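PDB 3WQC: D-threo-3-hydroxyaspartate dehydratase, which catalyses the pyridoxal-phosphate-dependent dehydration and deamination of D-threo-3-hydroxyaspartate to oxaloacetate and ammonia, and also acts on D-serine. Local coordinates for residues B[107-112]-B[137-142]. Residues are numbered along the deposited sequence; the frame is centred on the assembly and turned at random.
Sequences QLRRRG and EAFEVW
E137 meets R109 in a salt bridge at the protein surface, OE1 lying 2.7 Å from NE with an N-H...O angle of 151°. The nitrogen uses the anti side of OE1, and the oxygen lies near the guanidinium plane, although carboxylate and guanidinium are turned 63° apart. A second, weak bond runs from R109 NH2 to the same oxygen at 3.4 Å. The carboxylate's other oxygen, OE2, accepts from a water 2.9 Å away. With CG anti to the backbone N (chi1 -175°), the E137 methylene sits over the centre of the F139 ring, 3.9 Å above its plane; the bend at chi2 then turns the carboxylate to R109. A138, centre of an inverse gamma turn, brings its O within 3.4 Å of R109 NH2, at too poor an angle to bond. F139 meets the CD methylene of R109, its CD1 lying 3.6 Å from that carbon; its ring also packs on L102 and L106 of the same helix. At E140 the strand begins; E140 N and F139 CA lie over one face of the guanidinium, toward its rim. R109 NH1 also bonds L115 O. Cut back to an alanine, R109 would probably leave E137 OE1 without its charged mate and L115 O without this donor. One arginine thus ties helix 102-110 to strand 114-119 and to the loop leading into the neighbouring parallel strand 140-146 of the TIM-barrel domain, by charge outside and by its CD methylene against the buried phenylalanine.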
loop_
_atom_site.group_PDB
_atom_site.type_symbol
_atom_site.label_atom_id
_atom_site.label_comp_id
_atom_site.label_asym_id
_atom_site.label_seq_id
_atom_site.Cartn_x
_atom_site.Cartn_y
_atom_site.Cartn_z
ATOM N N GLN B 107 2.874 1.772 29.550
ATOM C CA GLN B 107 1.717 2.658 29.757
ATOM C C GLN B 107 0.404 1.943 29.481
ATOM O O GLN B 107 -0.580 2.137 30.220
ATOM C CB GLN B 107 1.872 3.854 28.816
ATOM C CG GLN B 107 3.075 4.712 29.198
ATOM C CD GLN B 107 3.704 5.473 28.015
ATOM O OE1 GLN B 107 3.130 5.528 26.915
ATOM N NE2 GLN B 107 4.897 6.080 28.250
ATOM N N LEU B 108 0.337 1.142 28.392
ATOM C CA LEU B 108 -0.875 0.385 28.062
ATOM C C LEU B 108 -1.226 -0.538 29.265
ATOM O O LEU B 108 -2.392 -0.640 29.655
ATOM C CB LEU B 108 -0.678 -0.422 26.796
ATOM C CG LEU B 108 -0.989 0.400 25.558
ATOM C CD1 LEU B 108 -0.313 -0.298 24.383
ATOM C CD2 LEU B 108 -2.520 0.470 25.285
ATOM N N ARG B 109 -0.200 -1.285 29.768
ATOM C CA ARG B 109 -0.527 -2.188 30.904
ATOM C C ARG B 109 -1.030 -1.402 32.167
ATOM O O ARG B 109 -1.971 -1.875 32.840
ATOM C CB ARG B 109 0.725 -3.050 31.260
ATOM C CG ARG B 109 0.929 -4.131 30.193
ATOM C CD ARG B 109 2.192 -4.967 30.441
ATOM N NE ARG B 109 2.058 -5.688 31.724
ATOM C CZ ARG B 109 1.356 -6.823 31.899
ATOM N NH1 ARG B 109 0.778 -7.485 30.840
ATOM N NH2 ARG B 109 1.227 -7.349 33.144
ATOM N N ARG B 110 -0.400 -0.248 32.436
ATOM C CA ARG B 110 -0.758 0.546 33.587
ATOM C C ARG B 110 -2.159 1.095 33.449
ATOM O O ARG B 110 -2.817 1.255 34.489
ATOM C CB ARG B 110 0.234 1.666 33.835
ATOM C CG ARG B 110 1.598 1.185 34.310
ATOM C CD ARG B 110 2.587 2.391 34.476
ATOM N NE ARG B 110 3.818 2.081 35.246
ATOM C CZ ARG B 110 4.875 2.877 35.408
ATOM N NH1 ARG B 110 4.869 4.095 34.898
ATOM N NH2 ARG B 110 5.985 2.387 36.092
ATOM N N ARG B 111 -2.651 1.310 32.228
ATOM C CA ARG B 111 -4.075 1.723 31.996
ATOM C C ARG B 111 -5.075 0.597 32.020
ATOM O O ARG B 111 -6.277 0.831 31.935
ATOM C CB ARG B 111 -4.257 2.350 30.525
ATOM C CG ARG B 111 -3.581 3.569 30.292
ATOM C CD ARG B 111 -4.326 4.279 29.132
ATOM N NE ARG B 111 -4.192 3.893 27.762
ATOM C CZ ARG B 111 -3.035 4.045 27.047
ATOM N NH1 ARG B 111 -1.841 4.417 27.628
ATOM N NH2 ARG B 111 -3.038 3.764 25.793
ATOM N N GLY B 112 -4.606 -0.667 32.162
ATOM C CA GLY B 112 -5.460 -1.783 32.290
ATOM C C GLY B 112 -5.498 -2.726 31.123
ATOM O O GLY B 112 -6.305 -3.680 31.121
ATOM N N GLU B 137 7.162 -3.515 37.043
ATOM C CA GLU B 137 6.166 -4.135 36.171
ATOM C C GLU B 137 6.604 -5.553 35.808
ATOM O O GLU B 137 7.695 -5.734 35.246
ATOM C CB GLU B 137 5.959 -3.351 34.827
ATOM C CG GLU B 137 4.840 -3.890 33.946
ATOM C CD GLU B 137 3.454 -3.714 34.546
ATOM O OE1 GLU B 137 2.501 -4.375 34.063
ATOM O OE2 GLU B 137 3.297 -2.874 35.464
ATOM N N ALA B 138 5.759 -6.547 36.125
ATOM C CA ALA B 138 6.007 -7.932 35.745
ATOM C C ALA B 138 5.342 -8.100 34.367
ATOM O O ALA B 138 4.201 -8.565 34.230
ATOM C CB ALA B 138 5.469 -8.908 36.751
ATOM N N PHE B 139 6.054 -7.699 33.334
ATOM C CA PHE B 139 5.513 -7.907 31.971
ATOM C C PHE B 139 5.221 -9.357 31.696
ATOM O O PHE B 139 6.037 -10.242 32.158
ATOM C CB PHE B 139 6.558 -7.478 30.907
ATOM C CG PHE B 139 6.735 -5.960 30.847
ATOM C CD1 PHE B 139 5.805 -5.200 30.078
ATOM C CD2 PHE B 139 7.806 -5.284 31.482
ATOM C CE1 PHE B 139 5.982 -3.788 29.955
ATOM C CE2 PHE B 139 7.950 -3.923 31.399
ATOM C CZ PHE B 139 7.052 -3.159 30.632
ATOM N N GLU B 140 4.178 -9.648 30.883
ATOM C CA GLU B 140 3.953 -11.018 30.436
ATOM C C GLU B 140 4.628 -11.138 29.077
ATOM O O GLU B 140 4.343 -10.317 28.139
ATOM C CB GLU B 140 2.461 -11.309 30.316
ATOM C CG GLU B 140 2.279 -12.762 29.857
ATOM C CD GLU B 140 0.849 -13.238 29.940
ATOM O OE1 GLU B 140 0.583 -14.329 29.311
ATOM O OE2 GLU B 140 -0.016 -12.642 30.674
ATOM N N VAL B 141 5.467 -12.149 28.893
ATOM C CA VAL B 141 6.263 -12.302 27.697
ATOM C C VAL B 141 6.149 -13.755 27.269
ATOM O O VAL B 141 6.243 -14.681 28.096
ATOM C CB VAL B 141 7.746 -11.939 27.931
ATOM C CG1 VAL B 141 8.549 -12.013 26.629
ATOM C CG2 VAL B 141 7.876 -10.552 28.567
ATOM N N TRP B 142 5.898 -13.944 25.957
ATOM C CA TRP B 142 5.906 -15.284 25.361
ATOM C C TRP B 142 7.125 -15.417 24.517
ATOM O O TRP B 142 7.656 -14.421 23.980
ATOM C CB TRP B 142 4.676 -15.522 24.494
ATOM C CG TRP B 142 3.376 -15.429 25.264
ATOM C CD1 TRP B 142 3.102 -15.053 26.587
ATOM C CD2 TRP B 142 2.073 -15.671 24.650
ATOM N NE1 TRP B 142 1.743 -15.036 26.812
ATOM C CE2 TRP B 142 1.068 -15.402 25.658
ATOM C CE3 TRP B 142 1.666 -16.026 23.346
ATOM C CZ2 TRP B 142 -0.324 -15.508 25.375
ATOM C CZ3 TRP B 142 0.284 -16.124 23.050
ATOM C CH2 TRP B 142 -0.691 -15.867 24.065
HETATM O O HOH W 1 4.372 -0.545 36.739
#